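Local coordinates for protein 6-phosphogluconate dehydrogenase (Pseudomonas syringae, PDB 5U5G) that probably catalyses the NADPH-dependent reduction of (2-oxopropyl)phosphonate, a late step in the biosynthesis of the antibiotic fosfomycin, at residues S24-H29 / L153-A158; N183-I188 / T264-V269; G90-D95 / G147-L152. All coordinates share one frame; numbering follows the deposited sequence.

Contact 1. Residues S24-H29 / L153-A158; sequences SQMPVH and LEVFCA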
loop_
_atom_site.group_PDB
_atom_site.type_symbol
_atom_site.label_atom_id
_atom_site.label_comp_id
_atom_site.label_asym_id
_atom_site.label_seq_id
_atom_site.Cartn_x
_atom_site.Cartn_y
_atom_site.Cartn_z
ATOM N N SER A 24 -27.051 -14.963 -0.984
ATOM C CA SER A 24 -27.507 -15.098 -2.360
ATOM C C SER A 24 -28.502 -16.236 -2.524
ATOM O O SER A 24 -28.905 -16.535 -3.653
ATOM C CB SER A 24 -26.317 -15.314 -3.309
ATOM O OG SER A 24 -25.966 -16.691 -3.387
ATOM N N GLN A 25 -28.895 -16.876 -1.423
ATOM C CA GLN A 25 -29.898 -17.940 -1.403
ATOM C C GLN A 25 -29.378 -19.229 -2.043
ATOM O O GLN A 25 -30.145 -20.043 -2.571
ATOM C CB GLN A 25 -31.214 -17.460 -2.034
ATOM C CG GLN A 25 -31.756 -16.234 -1.270
ATOM C CD GLN A 25 -33.037 -15.628 -1.836
ATOM O OE1 GLN A 25 -33.082 -14.429 -2.153
ATOM N NE2 GLN A 25 -34.089 -16.441 -1.933
ATOM N N MET A 26 -28.074 -19.429 -1.972
ATOM C CA MET A 26 -27.491 -20.734 -2.263
ATOM C C MET A 26 -27.756 -21.686 -1.103
ATOM O O MET A 26 -27.551 -21.306 0.059
ATOM C CB MET A 26 -25.990 -20.584 -2.477
ATOM C CG MET A 26 -25.346 -21.703 -3.240
ATOM S SD MET A 26 -23.866 -21.054 -4.028
ATOM C CE MET A 26 -24.620 -19.771 -5.032
ATOM N N PRO A 27 -28.218 -22.911 -1.357
ATOM C CA PRO A 27 -28.264 -23.908 -0.278
ATOM C C PRO A 27 -26.848 -24.348 0.063
ATOM O O PRO A 27 -26.080 -24.732 -0.820
ATOM C CB PRO A 27 -29.086 -25.054 -0.877
ATOM C CG PRO A 27 -28.903 -24.918 -2.354
ATOM C CD PRO A 27 -28.635 -23.471 -2.658
ATOM N N VAL A 28 -26.494 -24.261 1.344
ATOM C CA VAL A 28 -25.123 -24.515 1.785
ATOM C C VAL A 28 -25.142 -25.534 2.915
ATOM O O VAL A 28 -25.802 -25.324 3.939
ATOM C CB VAL A 28 -24.407 -23.232 2.252
ATOM C CG1 VAL A 28 -22.933 -23.531 2.519
ATOM C CG2 VAL A 28 -24.560 -22.093 1.230
ATOM N N HIS A 29 -24.400 -26.620 2.738
ATOM C CA HIS A 29 -24.145 -27.579 3.804
ATOM C C HIS A 29 -22.745 -27.341 4.357
ATOM O O HIS A 29 -21.786 -27.201 3.594
ATOM C CB HIS A 29 -24.304 -29.006 3.288
ATOM C CG HIS A 29 -25.722 -29.362 2.964
ATOM N ND1 HIS A 29 -26.243 -30.619 3.172
ATOM C CD2 HIS A 29 -26.736 -28.612 2.469
ATOM C CE1 HIS A 29 -27.511 -30.636 2.803
ATOM N NE2 HIS A 29 -27.836 -29.431 2.373
ATOM N N LEU A 153 -17.933 -18.316 -7.627
ATOM C CA LEU A 153 -16.988 -17.328 -7.106
ATOM C C LEU A 153 -17.541 -15.921 -7.244
ATOM O O LEU A 153 -17.282 -15.063 -6.391
ATOM C CB LEU A 153 -15.642 -17.434 -7.836
ATOM C CG LEU A 153 -14.964 -18.798 -7.834
ATOM C CD1 LEU A 153 -13.699 -18.774 -8.661
ATOM C CD2 LEU A 153 -14.672 -19.242 -6.401
ATOM N N GLU A 154 -18.294 -15.674 -8.320
ATOM C CA GLU A 154 -18.901 -14.372 -8.559
ATOM C C GLU A 154 -19.767 -13.929 -7.388
ATOM O O GLU A 154 -19.921 -12.727 -7.147
ATOM C CB GLU A 154 -19.736 -14.430 -9.846
ATOM C CG GLU A 154 -20.368 -13.104 -10.244
ATOM C CD GLU A 154 -19.324 -12.007 -10.476
ATOM O OE1 GLU A 154 -19.533 -10.879 -9.985
ATOM O OE2 GLU A 154 -18.327 -12.292 -11.165
ATOM N N VAL A 155 -20.341 -14.882 -6.650
ATOM C CA VAL A 155 -21.187 -14.513 -5.520
ATOM C C VAL A 155 -20.396 -13.759 -4.458
ATOM O O VAL A 155 -20.932 -12.862 -3.800
ATOM C CB VAL A 155 -21.863 -15.766 -4.935
ATOM C CG1 VAL A 155 -22.678 -15.403 -3.696
ATOM C CG2 VAL A 155 -22.731 -16.418 -5.993
ATOM N N PHE A 156 -19.114 -14.092 -4.264
ATOM C CA PHE A 156 -18.358 -13.449 -3.197
ATOM C C PHE A 156 -17.048 -12.811 -3.660
ATOM O O PHE A 156 -16.283 -12.325 -2.814
ATOM C CB PHE A 156 -18.093 -14.435 -2.033
ATOM C CG PHE A 156 -17.324 -15.682 -2.419
ATOM C CD1 PHE A 156 -15.934 -15.711 -2.358
ATOM C CD2 PHE A 156 -17.997 -16.847 -2.786
ATOM C CE1 PHE A 156 -15.227 -16.877 -2.696
ATOM C CE2 PHE A 156 -17.297 -18.003 -3.121
ATOM C CZ PHE A 156 -15.913 -18.012 -3.084
ATOM N N CYS A 157 -16.779 -12.767 -4.964
ATOM C CA CYS A 157 -15.552 -12.171 -5.488
ATOM C C CYS A 157 -15.867 -11.076 -6.499
ATOM O O CYS A 157 -16.795 -11.205 -7.303
ATOM C CB CYS A 157 -14.647 -13.212 -6.177
ATOM S SG CYS A 157 -14.111 -14.622 -5.163
ATOM N N ALA A 158 -15.052 -10.020 -6.485
ATOM C CA ALA A 158 -15.100 -8.991 -7.517
ATOM C C ALA A 158 -14.081 -9.254 -8.624
ATOM O O ALA A 158 -14.419 -9.202 -9.811
ATOM C CB ALA A 158 -14.866 -7.605 -6.906
#
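Val155 offers its two methyl groups to two different residues, one branch to Ser24 and the other to Met26. Its chi1 of 176° puts CG1 opposite the backbone N and turns it to Ser24, leaving CG2 for Met26, late in helix 143-156. CG1 lies against the serine, 3.5 Å from Ser24 OG and 3.7 Å from Ser24 CB. The hydroxyl makes no polar bond to the valine; its hydrogen-bonding partner is the carbonyl oxygen of Leu21, one turn back in helix 12-23. Ser24 OG sits between its own backbone N and carbonyl carbon, which lets it fold back onto that turn while OG and CB both lie against the methyl. A small polar residue suits this partly exposed place, since it satisfies a late helical carbonyl and adds little bulk.

The second branch meets the tip of Met26. The thioether chain leaves the backbone extended, then turns at its last torsion (chi3 -59°), and this bend carries the terminal methyl to the valine, with Met26 CE 4.0 Å from Val155 CG2. The two side chains pass each other at a slant, and the long, flexible methionine reaches across to the valine with its terminal methyl. Between Ser24 and Met26 the chain reverses through Gln25, whose positive phi (71°) belongs to a Schellman motif ending helix 12-23. Arg20 of that helix also hydrogen-bonds through NE to Val155 O, so the two helices are tied by a polar link beside the apolar one. The arrangement belongs to a Rossmann-type nucleotide-binding domain: the turn joining its first helix to strand 28-31 packs on a late part of helix 143-156.

Contact 2. Residues N183-I188 / T264-V269; sequences NLAGAI and TTFDTV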
loop_
_atom_site.group_PDB
_atom_site.type_symbol
_atom_site.label_atom_id
_atom_site.label_comp_id
_atom_site.label_asym_id
_atom_site.label_seq_id
_atom_site.Cartn_x
_atom_site.Cartn_y
_atom_site.Cartn_z
ATOM N N ASN A 183 3.925 -3.954 4.399
ATOM C CA ASN A 183 3.125 -2.735 4.451
ATOM C C ASN A 183 2.526 -2.530 5.833
ATOM O O ASN A 183 2.483 -1.399 6.342
ATOM C CB ASN A 183 1.993 -2.779 3.416
ATOM C CG ASN A 183 2.505 -2.806 1.979
ATOM O OD1 ASN A 183 3.689 -2.612 1.732
ATOM N ND2 ASN A 183 1.605 -3.032 1.034
ATOM N N LEU A 184 2.002 -3.608 6.424
ATOM C CA LEU A 184 1.360 -3.520 7.728
ATOM C C LEU A 184 2.357 -3.118 8.799
ATOM O O LEU A 184 2.083 -2.225 9.607
ATOM C CB LEU A 184 0.701 -4.857 8.080
ATOM C CG LEU A 184 -0.002 -4.922 9.453
ATOM C CD1 LEU A 184 -1.060 -3.830 9.588
ATOM C CD2 LEU A 184 -0.635 -6.289 9.668
ATOM N N ALA A 185 3.523 -3.772 8.830
ATOM C CA ALA A 185 4.515 -3.430 9.845
ATOM C C ALA A 185 5.019 -2.005 9.663
ATOM O O ALA A 185 5.235 -1.287 10.645
ATOM C CB ALA A 185 5.678 -4.417 9.810
ATOM N N GLY A 186 5.216 -1.575 8.415
ATOM C CA GLY A 186 5.605 -0.192 8.182
ATOM C C GLY A 186 4.526 0.785 8.611
ATOM O O GLY A 186 4.809 1.806 9.247
ATOM N N ALA A 187 3.265 0.481 8.269
ATOM C CA ALA A 187 2.183 1.401 8.599
ATOM C C ALA A 187 2.037 1.546 10.107
ATOM O O ALA A 187 1.846 2.658 10.612
ATOM C CB ALA A 187 0.869 0.938 7.957
ATOM N N ILE A 188 2.176 0.441 10.851
ATOM C CA ILE A 188 2.109 0.506 12.314
ATOM C C ILE A 188 3.276 1.317 12.879
ATOM O O ILE A 188 3.118 2.071 13.851
ATOM C CB ILE A 188 2.047 -0.916 12.911
ATOM C CG1 ILE A 188 0.724 -1.580 12.539
ATOM C CG2 ILE A 188 2.180 -0.879 14.439
ATOM C CD1 ILE A 188 0.588 -3.011 13.040
ATOM N N THR A 264 10.655 -12.372 10.707
ATOM C CA THR A 264 11.077 -12.373 12.103
ATOM C C THR A 264 10.164 -11.501 12.962
ATOM O O THR A 264 9.815 -11.887 14.083
ATOM C CB THR A 264 12.529 -11.912 12.233
ATOM O OG1 THR A 264 12.646 -10.571 11.747
ATOM C CG2 THR A 264 13.448 -12.805 11.423
ATOM N N THR A 265 9.750 -10.334 12.449
ATOM C CA THR A 265 8.953 -9.409 13.251
ATOM C C THR A 265 7.637 -10.042 13.688
ATOM O O THR A 265 7.259 -9.971 14.866
ATOM C CB THR A 265 8.672 -8.110 12.482
ATOM O OG1 THR A 265 9.901 -7.437 12.164
ATOM C CG2 THR A 265 7.810 -7.178 13.327
ATOM N N PHE A 266 6.908 -10.645 12.753
ATOM C CA PHE A 266 5.602 -11.174 13.127
ATOM C C PHE A 266 5.735 -12.466 13.926
ATOM O O PHE A 266 4.854 -12.784 14.736
ATOM C CB PHE A 266 4.722 -11.337 11.888
ATOM C CG PHE A 266 4.149 -10.027 11.392
ATOM C CD1 PHE A 266 3.029 -9.463 12.014
ATOM C CD2 PHE A 266 4.752 -9.335 10.338
ATOM C CE1 PHE A 266 2.503 -8.240 11.579
ATOM C CE2 PHE A 266 4.226 -8.121 9.884
ATOM C CZ PHE A 266 3.107 -7.561 10.509
ATOM N N ASP A 267 6.846 -13.188 13.755
ATOM C CA ASP A 267 7.129 -14.316 14.633
ATOM C C ASP A 267 7.298 -13.850 16.076
ATOM O O ASP A 267 6.731 -14.443 17.000
ATOM C CB ASP A 267 8.372 -15.060 14.154
ATOM C CG ASP A 267 8.658 -16.298 14.983
ATOM O OD1 ASP A 267 7.858 -17.263 14.910
ATOM O OD2 ASP A 267 9.681 -16.299 15.711
ATOM N N THR A 268 8.054 -12.765 16.282
ATOM C CA THR A 268 8.246 -12.238 17.630
ATOM C C THR A 268 6.932 -11.738 18.232
ATOM O O THR A 268 6.668 -11.952 19.421
ATOM C CB THR A 268 9.284 -11.121 17.608
ATOM O OG1 THR A 268 10.492 -11.606 17.012
ATOM C CG2 THR A 268 9.585 -10.664 19.030
ATOM N N VAL A 269 6.101 -11.068 17.430
ATOM C CA VAL A 269 4.806 -10.594 17.920
ATOM C C VAL A 269 3.912 -11.774 18.285
ATOM O O VAL A 269 3.163 -11.726 19.275
ATOM C CB VAL A 269 4.134 -9.684 16.872
ATOM C CG1 VAL A 269 2.719 -9.307 17.308
ATOM C CG2 VAL A 269 4.976 -8.420 16.621
#
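Two threonine hydroxyls, Thr264 OG1 and Thr265 OG1, converge on the carbonyl oxygen of Leu261 one turn back in helix 257-273, just before Phe266 reaches across to Leu184 and Ala185. Each hydroxyl forms a hydrogen bond to that oxygen, so the polar end of the buried Thr265 is satisfied within its own helix and its side chain can face the neighbouring helix.

Phe266 carries the contact. Its ring stands opposite the carbonyl carbon and beside the backbone N (chi1 -77°), which brings the far atoms of the ring toward helix 168-196 although the CB itself does not point there. Two methyls approach these atoms obliquely: Leu184 CD2 is 4.0 Å from Phe266 CZ, and Ala185 CB is 4.0 Å from Phe266 CE2. The leucine side chain and the phenylalanine run at about a right angle to each other. Alanine fits at 185 because its single methyl lets the broad ring come close to the helix backbone; leucine at 184 has the reach to meet the ring with one branch while its side chain also touches Tyr217 and Ala221 of helix 216-226. Tyr217 lines the (2-oxopropyl)phosphonic acid pocket, and the Leu184 side chain is about 8 Å from this ligand, so the packing lies just behind the site. The ring also packs on Leu236, Cys240 and Leu243 of helix 236-247. Phe258 of the second subunit packs on both Ala185 and Thr265, placing the contact close to the subunit interface.

Between residues 183-188 and 264-269 the contacts are van der Waals, between apolar groups. Cohesion here therefore rests on shape and on exclusion of water, while the polar atoms of the backbone are paired inside each helix.

Contact 3. Residues G90-D95 / G147-L152; sequences GDIVVD and GLIRPL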
loop_
_atom_site.group_PDB
_atom_site.type_symbol
_atom_site.label_atom_id
_atom_site.label_comp_id
_atom_site.label_asym_id
_atom_site.label_seq_id
_atom_site.Cartn_x
_atom_site.Cartn_y
_atom_site.Cartn_z
ATOM N N GLY A 90 -16.231 -36.376 -11.390
ATOM C CA GLY A 90 -16.902 -35.147 -11.753
ATOM C C GLY A 90 -17.100 -34.152 -10.625
ATOM O O GLY A 90 -17.581 -33.035 -10.881
ATOM N N ASP A 91 -16.755 -34.513 -9.388
ATOM C CA ASP A 91 -16.828 -33.570 -8.278
ATOM C C ASP A 91 -15.747 -32.499 -8.412
ATOM O O ASP A 91 -14.705 -32.703 -9.040
ATOM C CB ASP A 91 -16.674 -34.293 -6.934
ATOM C CG ASP A 91 -17.931 -35.064 -6.528
ATOM O OD1 ASP A 91 -18.941 -35.007 -7.268
ATOM O OD2 ASP A 91 -17.919 -35.705 -5.455
ATOM N N ILE A 92 -16.012 -31.341 -7.809
ATOM C CA ILE A 92 -15.074 -30.223 -7.795
ATOM C C ILE A 92 -14.915 -29.737 -6.356
ATOM O O ILE A 92 -15.913 -29.533 -5.655
ATOM C CB ILE A 92 -15.547 -29.072 -8.706
ATOM C CG1 ILE A 92 -15.704 -29.560 -10.149
ATOM C CG2 ILE A 92 -14.573 -27.887 -8.634
ATOM C CD1 ILE A 92 -16.452 -28.591 -11.059
ATOM N N VAL A 93 -13.667 -29.573 -5.908
ATOM C CA VAL A 93 -13.371 -28.927 -4.632
ATOM C C VAL A 93 -12.639 -27.618 -4.910
ATOM O O VAL A 93 -11.630 -27.594 -5.630
ATOM C CB VAL A 93 -12.559 -29.842 -3.696
ATOM C CG1 VAL A 93 -12.012 -29.053 -2.522
ATOM C CG2 VAL A 93 -13.430 -30.995 -3.190
ATOM N N VAL A 94 -13.159 -26.534 -4.357
ATOM C CA VAL A 94 -12.577 -25.203 -4.498
ATOM C C VAL A 94 -11.902 -24.883 -3.168
ATOM O O VAL A 94 -12.574 -24.619 -2.170
ATOM C CB VAL A 94 -13.641 -24.165 -4.869
ATOM C CG1 VAL A 94 -13.049 -22.751 -4.933
ATOM C CG2 VAL A 94 -14.310 -24.558 -6.185
ATOM N N ASP A 95 -10.570 -24.939 -3.134
ATOM C CA ASP A 95 -9.833 -24.774 -1.880
ATOM C C ASP A 95 -9.435 -23.307 -1.765
ATOM O O ASP A 95 -8.597 -22.818 -2.530
ATOM C CB ASP A 95 -8.619 -25.703 -1.823
ATOM C CG ASP A 95 -8.004 -25.810 -0.413
ATOM O OD1 ASP A 95 -8.133 -24.855 0.382
ATOM O OD2 ASP A 95 -7.376 -26.856 -0.106
ATOM N N GLY A 147 -14.509 -23.094 -15.342
ATOM C CA GLY A 147 -15.718 -22.538 -15.926
ATOM C C GLY A 147 -16.985 -22.924 -15.186
ATOM O O GLY A 147 -17.946 -22.150 -15.145
ATOM N N LEU A 148 -17.010 -24.116 -14.585
ATOM C CA LEU A 148 -18.221 -24.555 -13.896
ATOM C C LEU A 148 -18.405 -23.822 -12.573
ATOM O O LEU A 148 -19.532 -23.482 -12.198
ATOM C CB LEU A 148 -18.181 -26.065 -13.666
ATOM C CG LEU A 148 -18.205 -26.899 -14.946
ATOM C CD1 LEU A 148 -18.016 -28.373 -14.636
ATOM C CD2 LEU A 148 -19.513 -26.662 -15.674
ATOM N N ILE A 149 -17.314 -23.569 -11.846
ATOM C CA ILE A 149 -17.420 -22.942 -10.532
ATOM C C ILE A 149 -17.287 -21.428 -10.604
ATOM O O ILE A 149 -17.620 -20.739 -9.626
ATOM C CB ILE A 149 -16.385 -23.531 -9.545
ATOM C CG1 ILE A 149 -14.972 -23.435 -10.122
ATOM C CG2 ILE A 149 -16.723 -24.986 -9.218
ATOM C CD1 ILE A 149 -14.210 -22.208 -9.701
ATOM N N ARG A 150 -16.823 -20.893 -11.732
ATOM C CA ARG A 150 -16.719 -19.445 -11.919
ATOM C C ARG A 150 -17.958 -18.673 -11.477
ATOM O O ARG A 150 -17.803 -17.677 -10.751
ATOM C CB ARG A 150 -16.369 -19.175 -13.391
ATOM C CG ARG A 150 -15.483 -17.964 -13.615
ATOM C CD ARG A 150 -16.241 -16.686 -13.391
ATOM N NE ARG A 150 -15.400 -15.507 -13.457
ATOM C CZ ARG A 150 -15.434 -14.554 -12.527
ATOM N NH1 ARG A 150 -16.270 -14.653 -11.491
ATOM N NH2 ARG A 150 -14.654 -13.486 -12.622
ATOM N N PRO A 151 -19.190 -19.047 -11.852
ATOM C CA PRO A 151 -20.351 -18.282 -11.367
ATOM C C PRO A 151 -20.551 -18.360 -9.861
ATOM O O PRO A 151 -21.185 -17.465 -9.298
ATOM C CB PRO A 151 -21.530 -18.912 -12.121
ATOM C CG PRO A 151 -20.922 -19.561 -13.302
ATOM C CD PRO A 151 -19.611 -20.095 -12.799
ATOM N N LEU A 152 -20.044 -19.402 -9.196
ATOM C CA LEU A 152 -20.100 -19.459 -7.736
ATOM C C LEU A 152 -19.161 -18.435 -7.100
ATOM O O LEU A 152 -19.522 -17.784 -6.108
ATOM C CB LEU A 152 -19.740 -20.865 -7.257
ATOM C CG LEU A 152 -20.810 -21.947 -7.063
ATOM C CD1 LEU A 152 -22.053 -21.689 -7.882
ATOM C CD2 LEU A 152 -20.219 -23.299 -7.417
#
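Ile149 projects from helix 143-156 onto strand 92-95, with CB already 4.1 Å from Val94 CG2. There the side chain divides. The branch methyl Ile149 CG2 makes the closest approach of the contact, 3.7 Å to Ile92 CG2, and it lies 3.9 Å from Val94 CG2, so a single methyl is shared by two strand residues. The other branch, Ile149 CG1, lies between the backbone N and the carbonyl carbon (chi1 54°), a less common position for isoleucine that leaves CG2 to face the strand; CG1 too comes near Val94 CG2. From there the chain turns along the helix, and its tip, Ile149 CD1, ends 3.6 Å from Leu153 CD1 one turn on. The isoleucine also packs on Val61 and Ile119 of the flanking strands.

Leu148 adds a more peripheral touch, its CD1 3.9 Å from Ile92 CD1, the two side chains crossing at about a right angle. Ile92 and Val94 face the helix while Val93 between them faces the other side, as strand alternation demands; branched residues suit this extended backbone and present broad apolar surfaces.

The axes of strand and helix approach to 10.1 Å and cross at -52°, the helix lying over one face of the sheet. A helix packed through aliphatic side chains on the parallel part of the sheet is characteristic of Rossmann-type dinucleotide-binding domains; here that sheet is extended by strands 135-139 and 157-162, which run antiparallel to the rest.

In the fold
Contacts 1 and 3 are neighbours, their centres about 12 Å apart, and share helix 143-156: its middle covers strand 92-95 and a later part meets the turn leading into strand 28-31. Both strands belong to the same sheet, so this one helix binds separate parts of the nucleotide-binding domain together, and Leu153 touches Val94 between the two sites. Along the chain, contact 3 falls within the span bridged by contact 1. Contact 2 comes afterwards, across the chain's centre and about 33 Å and about 35 Å from the centres of contacts 1 and 3, in the helical C-terminal region. Helix 168-196, following strand 157-162, leads from one region to the other.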